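Local atomic coordinates of 4-alpha-glucanotransferase (Corynebacterium glutamicum, PDB entry 5B68), a protein that is an amylomaltase, an enzyme with a TIM-barrel domain and a beta-sandwich domain toward its N-terminus. Residues H100-E104 with I135-P140; D594-Q598 with R621-G625; A599-D603 with R614-G618. All coordinates share one frame; numbering follows the deposited sequence.

Contact 1 of 3, residues H100-E104 with I135-P140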
ATOM      1  N   HIS A 100     -11.442  18.459  28.398  1.00 22.10           N
ATOM      2  CA  HIS A 100     -12.524  18.628  27.437  1.00 21.70           C
ATOM      3  C   HIS A 100     -12.062  18.149  26.044  1.00 20.53           C
ATOM      4  O   HIS A 100     -10.895  17.814  25.873  1.00 20.64           O
ATOM      5  CB  HIS A 100     -13.019  20.077  27.398  1.00 21.72           C
ATOM      6  CG  HIS A 100     -12.088  21.012  26.726  1.00 22.09           C
ATOM      7  ND1 HIS A 100     -10.987  21.576  27.350  1.00 23.28           N
ATOM      8  CD2 HIS A 100     -12.115  21.526  25.480  1.00 23.07           C
ATOM      9  CE1 HIS A 100     -10.350  22.337  26.481  1.00 21.90           C
ATOM     10  NE2 HIS A 100     -11.014  22.324  25.346  1.00 22.59           N
ATOM     11  N   ILE A 101     -13.047  18.095  25.143  1.00 20.63           N
ATOM     12  CA  ILE A 101     -12.844  17.727  23.773  1.00 23.25           C
ATOM     13  C   ILE A 101     -13.001  18.931  22.864  1.00 23.68           C
ATOM     14  O   ILE A 101     -13.977  19.700  22.982  1.00 23.71           O
ATOM     15  CB  ILE A 101     -13.859  16.621  23.390  1.00 24.45           C
ATOM     16  CG1 ILE A 101     -13.648  15.360  24.220  1.00 22.82           C
ATOM     17  CG2 ILE A 101     -13.828  16.358  21.870  1.00 26.34           C
ATOM     18  CD1 ILE A 101     -14.818  14.411  24.113  1.00 19.70           C
ATOM     19  N   GLU A 102     -12.112  19.070  21.872  1.00 20.43           N
ATOM     20  CA  GLU A 102     -12.307  20.007  20.778  1.00 22.32           C
ATOM     21  C   GLU A 102     -12.450  19.145  19.540  1.00 23.37           C
ATOM     22  O   GLU A 102     -11.559  18.422  19.189  1.00 21.42           O
ATOM     23  CB  GLU A 102     -11.125  20.990  20.663  1.00 27.76           C
ATOM     24  CG  GLU A 102     -11.304  21.818  19.379  1.00 36.29           C
ATOM     25  CD  GLU A 102     -10.693  23.210  19.351  1.00 48.29           C
ATOM     26  OE1 GLU A 102     -10.189  23.568  18.256  1.00 47.26           O
ATOM     27  OE2 GLU A 102     -10.788  23.963  20.382  1.00 50.64           O
ATOM     28  N   LEU A 103     -13.615  19.192  18.922  1.00 23.86           N
ATOM     29  CA  LEU A 103     -13.847  18.460  17.684  1.00 23.91           C
ATOM     30  C   LEU A 103     -13.068  19.060  16.519  1.00 23.67           C
ATOM     31  O   LEU A 103     -12.562  20.203  16.548  1.00 22.87           O
ATOM     32  CB  LEU A 103     -15.327  18.405  17.380  1.00 21.87           C
ATOM     33  CG  LEU A 103     -16.202  17.699  18.376  1.00 23.51           C
ATOM     34  CD1 LEU A 103     -17.623  17.741  17.838  1.00 27.08           C
ATOM     35  CD2 LEU A 103     -15.792  16.264  18.658  1.00 23.28           C
ATOM     36  N   GLU A 104     -12.971  18.280  15.463  1.00 22.70           N
ATOM     37  CA  GLU A 104     -12.294  18.653  14.242  1.00 24.76           C
ATOM     38  C   GLU A 104     -12.829  19.995  13.689  1.00 24.57           C
ATOM     39  O   GLU A 104     -12.060  20.779  13.164  1.00 24.10           O
ATOM     40  CB  GLU A 104     -12.492  17.547  13.186  1.00 24.14           C
ATOM     41  CG  GLU A 104     -11.624  17.767  11.951  1.00 25.63           C
ATOM     42  CD  GLU A 104     -11.615  16.549  10.995  1.00 26.88           C
ATOM     43  OE1 GLU A 104     -11.092  16.721   9.897  1.00 33.88           O
ATOM     44  OE2 GLU A 104     -12.181  15.497  11.279  1.00 23.56           O
ATOM     45  N   ILE A 135     -15.592   9.381  27.286  1.00 22.05           N
ATOM     46  CA  ILE A 135     -16.084  10.156  26.186  1.00 22.36           C
ATOM     47  C   ILE A 135     -17.595   9.901  25.917  1.00 21.97           C
ATOM     48  O   ILE A 135     -18.063   8.807  26.194  1.00 23.53           O
ATOM     49  CB  ILE A 135     -15.270   9.970  24.880  1.00 21.42           C
ATOM     50  CG1 ILE A 135     -15.430   8.558  24.307  1.00 22.26           C
ATOM     51  CG2 ILE A 135     -13.794  10.218  25.133  1.00 22.70           C
ATOM     52  CD1 ILE A 135     -14.735   8.433  22.936  1.00 20.08           C
ATOM     53  N   PRO A 136     -18.270  10.886  25.342  1.00 25.39           N
ATOM     54  CA  PRO A 136     -19.658  10.753  24.916  1.00 28.34           C
ATOM     55  C   PRO A 136     -19.751   9.752  23.787  1.00 27.46           C
ATOM     56  O   PRO A 136     -18.816   9.613  23.043  1.00 23.37           O
ATOM     57  CB  PRO A 136     -20.007  12.134  24.378  1.00 27.73           C
ATOM     58  CG  PRO A 136     -18.943  13.042  24.830  1.00 27.29           C
ATOM     59  CD  PRO A 136     -17.730  12.215  25.059  1.00 25.37           C
ATOM     60  N   GLY A 137     -20.884   9.074  23.692  1.00 28.37           N
ATOM     61  CA  GLY A 137     -21.105   8.044  22.712  1.00 26.90           C
ATOM     62  C   GLY A 137     -21.603   8.539  21.377  1.00 30.62           C
ATOM     63  O   GLY A 137     -21.871   7.748  20.504  1.00 33.78           O
ATOM     64  N   ASP A 138     -21.759   9.843  21.248  1.00 29.05           N
ATOM     65  CA  ASP A 138     -22.315  10.456  20.050  1.00 31.86           C
ATOM     66  C   ASP A 138     -21.391  11.423  19.315  1.00 30.61           C
ATOM     67  O   ASP A 138     -21.855  12.348  18.692  1.00 31.39           O
ATOM     68  CB  ASP A 138     -23.654  11.128  20.343  1.00 35.01           C
ATOM     69  CG  ASP A 138     -23.520  12.338  21.224  1.00 36.79           C
ATOM     70  OD1 ASP A 138     -22.451  12.543  21.801  1.00 36.81           O
ATOM     71  OD2 ASP A 138     -24.498  13.084  21.340  1.00 37.72           O
ATOM     72  N   LEU A 139     -20.087  11.244  19.433  1.00 24.95           N
ATOM     73  CA  LEU A 139     -19.166  12.063  18.678  1.00 22.92           C
ATOM     74  C   LEU A 139     -19.206  11.691  17.195  1.00 21.79           C
ATOM     75  O   LEU A 139     -19.373  10.545  16.852  1.00 22.64           O
ATOM     76  CB  LEU A 139     -17.747  11.904  19.214  1.00 24.23           C
ATOM     77  CG  LEU A 139     -17.499  12.232  20.683  1.00 25.01           C
ATOM     78  CD1 LEU A 139     -16.039  12.048  21.013  1.00 26.41           C
ATOM     79  CD2 LEU A 139     -17.927  13.638  21.027  1.00 25.08           C
ATOM     80  N   PRO A 140     -19.043  12.673  16.329  1.00 21.12           N
ATOM     81  CA  PRO A 140     -18.964  12.408  14.890  1.00 23.70           C
ATOM     82  C   PRO A 140     -17.651  11.716  14.586  1.00 24.29           C
ATOM     83  O   PRO A 140     -16.680  11.858  15.353  1.00 23.51           O
ATOM     84  CB  PRO A 140     -19.008  13.829  14.271  1.00 23.81           C
ATOM     85  CG  PRO A 140     -18.485  14.724  15.313  1.00 25.79           C
ATOM     86  CD  PRO A 140     -18.862  14.126  16.632  1.00 24.14           C
TER
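Ile101 and Leu103 face a turn of loop formed by residues 135-140, and every contact between the two segments is apolar. No hydrogen bond joins them. The backbones stay well apart, with 8.6 Å between the CA atoms of Ile101 and Ile135, so the side chains span the gap.

Methyl groups do most of the touching. Ile101 does the reaching with its CD1 methyl. CG1 lies beside the backbone N (chi1 -62°), and the chain runs on extended from there, which carries CD1 forward. Ile101 CD1 comes up to the ring of Pro136 and meets Pro136 CD at 3.8 Å. Ile101 and Leu139 meet end to end, with Ile101 CD1 4.1 Å from Leu139 CD1. Separately, Ile135 CG2 is a loose neighbour, 4.4 Å from Ile101 CD1. Further along, CD1 of Leu103 comes up to the ring of Pro140 and lies 4.0 Å from Pro140 CD. The same methyl is about equally near CG of that ring.

One pair meets differently. Leu103 and Leu139 run at a slant to each other, and their CD2 methyls are 4.1 Å apart. Leu139 thus serves both partners, CD1 toward Ile101 and CD2 toward Leu103. Both Leu103 and Leu139 are buried, while Pro140 closes the row at the exposed end.

Polar groups bond to other parts of the domain. Asp138 forms a salt bridge with Arg109, Glu104 OE2 is hydrogen-bonded to Trp143 N, and the backbone Glu104 N to His144 ND1.

The contact belongs to the N-terminal beta sandwich. Strand 98-102 pairs with strands 108-114 and 142-150, and the loop links strand 126-134 to strand 142-150. Leu159 and Ile161 of strand 153-162 pack against Leu139 and extend this apolar cluster.

Contact 2 of 3, residues D594-Q598 with R621-G625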
ATOM      1  N   ASP A 594       1.824 -29.027 -11.429  1.00 28.88           N
ATOM      2  CA  ASP A 594       1.109 -27.921 -12.058  1.00 30.87           C
ATOM      3  C   ASP A 594      -0.032 -28.402 -12.993  1.00 29.82           C
ATOM      4  O   ASP A 594      -1.194 -28.087 -12.742  1.00 28.62           O
ATOM      5  CB  ASP A 594       2.112 -27.028 -12.778  1.00 31.43           C
ATOM      6  CG  ASP A 594       1.440 -26.008 -13.678  1.00 34.60           C
ATOM      7  OD1 ASP A 594       0.761 -25.075 -13.114  1.00 31.65           O
ATOM      8  OD2 ASP A 594       1.594 -26.131 -14.928  1.00 37.79           O
ATOM      9  N   LEU A 595       0.280 -29.280 -13.961  1.00 31.04           N
ATOM     10  CA  LEU A 595      -0.803 -29.856 -14.810  1.00 30.21           C
ATOM     11  C   LEU A 595      -1.928 -30.470 -14.014  1.00 29.81           C
ATOM     12  O   LEU A 595      -3.140 -30.239 -14.300  1.00 29.55           O
ATOM     13  CB  LEU A 595      -0.251 -30.951 -15.739  1.00 30.95           C
ATOM     14  CG  LEU A 595      -1.212 -31.401 -16.860  1.00 35.93           C
ATOM     15  CD1 LEU A 595      -1.412 -30.228 -17.827  1.00 37.26           C
ATOM     16  CD2 LEU A 595      -0.640 -32.600 -17.609  1.00 37.11           C
ATOM     17  N   GLN A 596      -1.586 -31.225 -12.965  1.00 29.34           N
ATOM     18  CA  GLN A 596      -2.600 -31.858 -12.149  1.00 27.37           C
ATOM     19  C   GLN A 596      -3.500 -30.876 -11.403  1.00 31.91           C
ATOM     20  O   GLN A 596      -4.717 -31.048 -11.297  1.00 28.80           O
ATOM     21  CB  GLN A 596      -1.943 -32.834 -11.125  1.00 31.81           C
ATOM     22  CG  GLN A 596      -2.826 -33.508 -10.065  1.00 32.82           C
ATOM     23  CD  GLN A 596      -3.919 -34.417 -10.590  1.00 32.15           C
ATOM     24  OE1 GLN A 596      -4.993 -34.544 -10.001  1.00 39.33           O
ATOM     25  NE2 GLN A 596      -3.639 -35.076 -11.661  1.00 35.18           N
ATOM     26  N   TRP A 597      -2.872 -29.881 -10.799  1.00 28.95           N
ATOM     27  CA  TRP A 597      -3.617 -28.824 -10.083  1.00 29.38           C
ATOM     28  C   TRP A 597      -4.530 -28.050 -11.071  1.00 25.25           C
ATOM     29  O   TRP A 597      -5.716 -27.846 -10.779  1.00 26.94           O
ATOM     30  CB  TRP A 597      -2.580 -27.864  -9.460  1.00 28.22           C
ATOM     31  CG  TRP A 597      -3.159 -26.661  -8.709  1.00 26.31           C
ATOM     32  CD1 TRP A 597      -2.883 -25.352  -8.941  1.00 27.15           C
ATOM     33  CD2 TRP A 597      -4.074 -26.700  -7.632  1.00 25.02           C
ATOM     34  NE1 TRP A 597      -3.589 -24.565  -8.077  1.00 27.51           N
ATOM     35  CE2 TRP A 597      -4.332 -25.359  -7.260  1.00 25.03           C
ATOM     36  CE3 TRP A 597      -4.705 -27.739  -6.928  1.00 26.12           C
ATOM     37  CZ2 TRP A 597      -5.190 -25.027  -6.232  1.00 25.26           C
ATOM     38  CZ3 TRP A 597      -5.550 -27.414  -5.873  1.00 28.47           C
ATOM     39  CH2 TRP A 597      -5.763 -26.025  -5.530  1.00 26.28           C
ATOM     40  N   GLN A 598      -3.962 -27.635 -12.203  1.00 24.37           N
ATOM     41  CA  GLN A 598      -4.739 -26.993 -13.313  1.00 25.20           C
ATOM     42  C   GLN A 598      -5.953 -27.857 -13.711  1.00 27.83           C
ATOM     43  O   GLN A 598      -7.094 -27.376 -13.814  1.00 26.54           O
ATOM     44  CB  GLN A 598      -3.867 -26.682 -14.498  1.00 28.12           C
ATOM     45  CG  GLN A 598      -2.903 -25.529 -14.240  1.00 25.44           C
ATOM     46  CD  GLN A 598      -2.287 -24.923 -15.460  1.00 27.69           C
ATOM     47  OE1 GLN A 598      -2.874 -24.864 -16.551  1.00 28.89           O
ATOM     48  NE2 GLN A 598      -1.068 -24.426 -15.296  1.00 29.26           N
ATOM     49  N   ARG A 621      -1.460 -31.198 -21.835  1.00 34.68           N
ATOM     50  CA  ARG A 621      -1.579 -29.756 -21.630  1.00 35.56           C
ATOM     51  C   ARG A 621      -2.162 -29.050 -22.841  1.00 40.79           C
ATOM     52  O   ARG A 621      -2.975 -28.137 -22.696  1.00 37.07           O
ATOM     53  CB  ARG A 621      -0.226 -29.141 -21.312  1.00 38.20           C
ATOM     54  CG  ARG A 621      -0.317 -27.741 -20.702  1.00 36.91           C
ATOM     55  CD  ARG A 621       1.068 -27.166 -20.429  1.00 34.53           C
ATOM     56  NE  ARG A 621       1.646 -27.779 -19.237  1.00 35.44           N
ATOM     57  CZ  ARG A 621       1.446 -27.395 -17.979  1.00 35.37           C
ATOM     58  NH1 ARG A 621       2.067 -28.047 -17.016  1.00 31.73           N
ATOM     59  NH2 ARG A 621       0.686 -26.308 -17.678  1.00 31.72           N
ATOM     60  N   ASP A 622      -1.747 -29.465 -24.034  1.00 39.59           N
ATOM     61  CA  ASP A 622      -2.212 -28.804 -25.241  1.00 40.59           C
ATOM     62  C   ASP A 622      -3.519 -29.424 -25.798  1.00 37.78           C
ATOM     63  O   ASP A 622      -3.950 -29.046 -26.874  1.00 39.52           O
ATOM     64  CB  ASP A 622      -1.059 -28.700 -26.276  1.00 42.56           C
ATOM     65  CG  ASP A 622      -0.715 -30.040 -26.937  1.00 49.66           C
ATOM     66  OD1 ASP A 622      -1.163 -31.101 -26.422  1.00 53.71           O
ATOM     67  OD2 ASP A 622       0.009 -30.017 -27.969  1.00 52.66           O
ATOM     68  N   GLN A 623      -4.143 -30.291 -25.013  1.00 37.17           N
ATOM     69  CA  GLN A 623      -5.425 -30.900 -25.332  1.00 37.58           C
ATOM     70  C   GLN A 623      -6.636 -30.400 -24.526  1.00 36.47           C
ATOM     71  O   GLN A 623      -7.635 -31.080 -24.479  1.00 38.11           O
ATOM     72  CB  GLN A 623      -5.323 -32.414 -25.172  1.00 44.16           C
ATOM     73  CG  GLN A 623      -4.380 -33.084 -26.148  1.00 49.87           C
ATOM     74  CD  GLN A 623      -4.100 -34.538 -25.801  1.00 60.82           C
ATOM     75  OE1 GLN A 623      -4.658 -35.089 -24.858  1.00 54.62           O
ATOM     76  NE2 GLN A 623      -3.230 -35.167 -26.581  1.00 66.77           N
ATOM     77  N   ARG A 624      -6.531 -29.259 -23.853  1.00 31.53           N
ATOM     78  CA  ARG A 624      -7.571 -28.804 -22.886  1.00 30.88           C
ATOM     79  C   ARG A 624      -8.498 -27.716 -23.472  1.00 28.89           C
ATOM     80  O   ARG A 624      -9.486 -27.339 -22.842  1.00 32.84           O
ATOM     81  CB  ARG A 624      -6.892 -28.292 -21.588  1.00 30.18           C
ATOM     82  CG  ARG A 624      -6.069 -29.378 -20.877  1.00 28.23           C
ATOM     83  CD  ARG A 624      -5.163 -28.903 -19.735  1.00 25.71           C
ATOM     84  NE  ARG A 624      -4.368 -27.755 -20.148  1.00 26.79           N
ATOM     85  CZ  ARG A 624      -3.835 -26.854 -19.301  1.00 26.83           C
ATOM     86  NH1 ARG A 624      -3.978 -26.969 -18.003  1.00 31.02           N
ATOM     87  NH2 ARG A 624      -3.142 -25.864 -19.777  1.00 27.49           N
ATOM     88  N   GLY A 625      -8.200 -27.273 -24.692  1.00 31.03           N
ATOM     89  CA  GLY A 625      -8.971 -26.241 -25.378  1.00 31.23           C
ATOM     90  C   GLY A 625      -8.025 -25.178 -25.846  1.00 32.63           C
ATOM     91  O   GLY A 625      -6.869 -25.139 -25.416  1.00 33.22           O
TER
HETATM   92  O   HOH W   1      -4.385 -29.481 -16.735  1.00 26.02           O
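Asp594 and Arg621 form a salt bridge in which a single carboxylate oxygen takes two N-H groups. It ties helix 587-607 to the loop before helix 627-639, in the TIM-barrel family region. Arg621 NH1 and NH2 each lie 2.9 Å from Asp594 OD2. The guanidinium and carboxylate planes are only 7° apart. Arg621 NH2 has a second acceptor in Leu569 O. The other oxygen, Asp594 OD1, accepts from Gln598 NE2 at 2.9 Å, on its syn side. That amide nitrogen also bonds to Tyr568 O.

Gln598 OE1 is held from the loop. Arg624 NH1 reaches Gln598 OE1 at 2.8 Å with a nearly straight bond (170°), coming from above the carbonyl plane. A weak bond from Arg624 NH2 joins it. Arg624 NH1 also bonds to a water that donates to Leu595 O. Arg624 NE meets Arg621 O at 2.9 Å, tying the two arginines together. Leu595 supplies the apolar part: its CD1 lies 4.0 Å above the plane of the Arg621 guanidinium, over its centre.

Asp594 offsets one of the two positive charges directly, whereas Arg624 meets a neutral amide. With its two oxygens occupied by donors, Asp594 probably remains ionised. These bonds probably hold the carboxylate and amide in their rotation.

Contact 3 of 3, residues A599-D603 with R614-G618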
ATOM      1  N   ALA A 599      -5.741 -29.155 -13.817  1.00 25.85           N
ATOM      2  CA  ALA A 599      -6.818 -30.043 -14.251  1.00 27.12           C
ATOM      3  C   ALA A 599      -7.902 -30.040 -13.288  1.00 25.72           C
ATOM      4  O   ALA A 599      -9.076 -29.940 -13.639  1.00 28.23           O
ATOM      5  CB  ALA A 599      -6.279 -31.488 -14.475  1.00 28.61           C
ATOM      6  N   GLU A 600      -7.539 -30.135 -12.014  1.00 27.64           N
ATOM      7  CA  GLU A 600      -8.498 -30.122 -10.952  1.00 27.82           C
ATOM      8  C   GLU A 600      -9.329 -28.829 -10.940  1.00 26.80           C
ATOM      9  O   GLU A 600     -10.558 -28.856 -10.637  1.00 26.73           O
ATOM     10  CB  GLU A 600      -7.797 -30.332  -9.585  1.00 31.60           C
ATOM     11  CG  GLU A 600      -7.436 -31.798  -9.312  1.00 34.98           C
ATOM     12  CD  GLU A 600      -6.650 -31.997  -8.020  1.00 35.69           C
ATOM     13  OE1 GLU A 600      -7.179 -31.600  -6.976  1.00 31.48           O
ATOM     14  OE2 GLU A 600      -5.554 -32.598  -8.076  1.00 37.28           O
ATOM     15  N   ILE A 601      -8.659 -27.704 -11.228  1.00 25.57           N
ATOM     16  CA  ILE A 601      -9.364 -26.401 -11.276  1.00 23.23           C
ATOM     17  C   ILE A 601     -10.337 -26.353 -12.464  1.00 24.10           C
ATOM     18  O   ILE A 601     -11.494 -25.896 -12.310  1.00 25.33           O
ATOM     19  CB  ILE A 601      -8.355 -25.234 -11.420  1.00 25.13           C
ATOM     20  CG1 ILE A 601      -7.588 -25.042 -10.088  1.00 27.12           C
ATOM     21  CG2 ILE A 601      -9.069 -23.928 -11.792  1.00 26.95           C
ATOM     22  CD1 ILE A 601      -6.478 -24.011 -10.180  1.00 27.01           C
ATOM     23  N   LEU A 602      -9.868 -26.848 -13.607  1.00 22.79           N
ATOM     24  CA  LEU A 602     -10.697 -26.878 -14.807  1.00 24.53           C
ATOM     25  C   LEU A 602     -11.908 -27.791 -14.581  1.00 24.68           C
ATOM     26  O   LEU A 602     -13.015 -27.486 -15.043  1.00 22.74           O
ATOM     27  CB  LEU A 602      -9.870 -27.318 -16.015  1.00 25.48           C
ATOM     28  CG  LEU A 602      -8.728 -26.337 -16.417  1.00 24.03           C
ATOM     29  CD1 LEU A 602      -7.786 -26.990 -17.410  1.00 26.20           C
ATOM     30  CD2 LEU A 602      -9.229 -25.002 -16.975  1.00 25.23           C
ATOM     31  N   ASP A 603     -11.705 -28.928 -13.876  1.00 27.57           N
ATOM     32  CA  ASP A 603     -12.851 -29.759 -13.465  1.00 25.57           C
ATOM     33  C   ASP A 603     -13.810 -29.048 -12.563  1.00 26.98           C
ATOM     34  O   ASP A 603     -15.045 -29.209 -12.664  1.00 24.80           O
ATOM     35  CB  ASP A 603     -12.383 -31.076 -12.809  1.00 30.52           C
ATOM     36  CG  ASP A 603     -11.850 -32.085 -13.829  1.00 31.34           C
ATOM     37  OD1 ASP A 603     -12.071 -31.909 -15.065  1.00 31.69           O
ATOM     38  OD2 ASP A 603     -11.127 -32.997 -13.368  1.00 30.14           O
ATOM     39  N   ARG A 614     -14.878 -31.811 -19.886  1.00 28.22           N
ATOM     40  CA  ARG A 614     -13.996 -32.694 -20.611  1.00 30.46           C
ATOM     41  C   ARG A 614     -13.332 -33.772 -19.785  1.00 34.02           C
ATOM     42  O   ARG A 614     -12.677 -34.629 -20.346  1.00 35.42           O
ATOM     43  CB  ARG A 614     -12.904 -31.910 -21.290  1.00 31.63           C
ATOM     44  CG  ARG A 614     -13.408 -30.906 -22.275  1.00 36.51           C
ATOM     45  CD  ARG A 614     -12.263 -30.358 -23.063  1.00 40.64           C
ATOM     46  NE  ARG A 614     -12.672 -29.216 -23.848  1.00 50.36           N
ATOM     47  CZ  ARG A 614     -12.139 -28.915 -25.015  1.00 55.41           C
ATOM     48  NH1 ARG A 614     -11.182 -29.680 -25.505  1.00 59.44           N
ATOM     49  NH2 ARG A 614     -12.554 -27.863 -25.681  1.00 53.95           N
ATOM     50  N   GLU A 615     -13.443 -33.706 -18.468  1.00 35.50           N
ATOM     51  CA  GLU A 615     -12.623 -34.555 -17.614  1.00 36.18           C
ATOM     52  C   GLU A 615     -11.146 -34.275 -17.880  1.00 34.26           C
ATOM     53  O   GLU A 615     -10.477 -34.998 -18.575  1.00 27.98           O
ATOM     54  CB  GLU A 615     -12.974 -36.026 -17.782  1.00 39.36           C
ATOM     55  CG  GLU A 615     -14.417 -36.341 -17.440  1.00 43.60           C
ATOM     56  CD  GLU A 615     -14.759 -36.068 -15.992  1.00 52.00           C
ATOM     57  OE1 GLU A 615     -15.952 -36.019 -15.661  1.00 53.84           O
ATOM     58  OE2 GLU A 615     -13.836 -35.902 -15.175  1.00 60.93           O
ATOM     59  N   TYR A 616     -10.709 -33.122 -17.395  1.00 27.79           N
ATOM     60  CA  TYR A 616      -9.374 -32.585 -17.615  1.00 30.05           C
ATOM     61  C   TYR A 616      -8.196 -33.392 -17.062  1.00 27.08           C
ATOM     62  O   TYR A 616      -7.131 -33.365 -17.615  1.00 30.88           O
ATOM     63  CB  TYR A 616      -9.324 -31.115 -17.177  1.00 26.63           C
ATOM     64  CG  TYR A 616     -10.258 -30.246 -17.987  1.00 24.95           C
ATOM     65  CD1 TYR A 616     -11.572 -30.080 -17.614  1.00 24.47           C
ATOM     66  CD2 TYR A 616      -9.825 -29.614 -19.127  1.00 23.68           C
ATOM     67  CE1 TYR A 616     -12.427 -29.300 -18.353  1.00 27.50           C
ATOM     68  CE2 TYR A 616     -10.671 -28.832 -19.874  1.00 27.44           C
ATOM     69  CZ  TYR A 616     -11.972 -28.682 -19.482  1.00 26.00           C
ATOM     70  OH  TYR A 616     -12.810 -27.913 -20.218  1.00 27.51           O
ATOM     71  N   VAL A 617      -8.381 -34.051 -15.939  1.00 28.79           N
ATOM     72  CA  VAL A 617      -7.312 -34.870 -15.333  1.00 34.01           C
ATOM     73  C   VAL A 617      -7.075 -36.012 -16.292  1.00 39.30           C
ATOM     74  O   VAL A 617      -7.959 -36.817 -16.513  1.00 39.09           O
ATOM     75  CB  VAL A 617      -7.705 -35.445 -13.940  1.00 38.35           C
ATOM     76  CG1 VAL A 617      -6.634 -36.394 -13.384  1.00 39.45           C
ATOM     77  CG2 VAL A 617      -7.996 -34.323 -12.929  1.00 38.42           C
ATOM     78  N   GLY A 618      -5.903 -36.037 -16.883  1.00 39.48           N
ATOM     79  CA  GLY A 618      -5.544 -37.086 -17.802  1.00 44.15           C
ATOM     80  C   GLY A 618      -5.168 -36.500 -19.132  1.00 45.86           C
ATOM     81  O   GLY A 618      -4.380 -37.106 -19.848  1.00 49.80           O
TER
HETATM   82  O   HOH W   2     -14.700 -31.996 -16.484  1.00 27.26           O
HETATM   83  O   HOH W   3     -11.107 -35.336 -14.561  1.00 34.71           O
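The backbones come closest at Ala599 and Tyr616, whose CA atoms are 4.9 Å apart, where the loop passes beside the helix. The small side chain of Ala599 permits this approach. Ala599 CB sits against the Val617 backbone and is 3.7 Å from Val617 CG2.

The Tyr616 ring packs against Leu602, the two side chains crossing at about a right angle. Leu602 CB stands over one face as a CH-pi contact, 3.7 Å from the centroid of the Tyr616 ring and 18° off the normal. Leu602 CD1 touches the same ring at CD2. Arg614 CB lies over the opposite face, toward the rim. The phenol OH is bonded to Pro612 O. This pairing joins helix 587-607 to the loop that leads to helix 627-639. Both helices belong to the excursion between the barrel strands 553-556 and 645-649 of the TIM-barrel domain.

Asp603 holds the loop backbone. Asp603 OD1 accepts from Tyr616 N at 3.0 Å through its syn lone pair. OD1 also lies at the edge of the Tyr616 ring, near CD1. A water donates to OD1 and accepts from Glu615 N. Asp603 OD2 and Glu615 OE2 are like charges 4.4 Å apart. A second water donates to both, at 2.6 Å from Asp603 OD2 and 2.9 Å from Glu615 OE2, which probably eases their repulsion.

Contacts 2 and 3 are neighbours, with centres about 7 Å apart. Both use helix 587-607, on successive turns, and the loop segments that follow it. In sequence, contact 3 falls between the two segments of contact 2. They also touch: Arg624 O lies 3.5 Å from Tyr616 CE2, and Arg624 NH1 lies 3.9 Å from Leu602 CD1. Arg624 therefore packs on residues of contact 3 while bonding to Gln598 in contact 2. Contact 1 is remote, in the beta-sandwich domain. Its centre is about 60 Å from that of contact 2, and their nearest atoms are about 44 Å apart. These two contacts lie on opposite sides of the chain's centre.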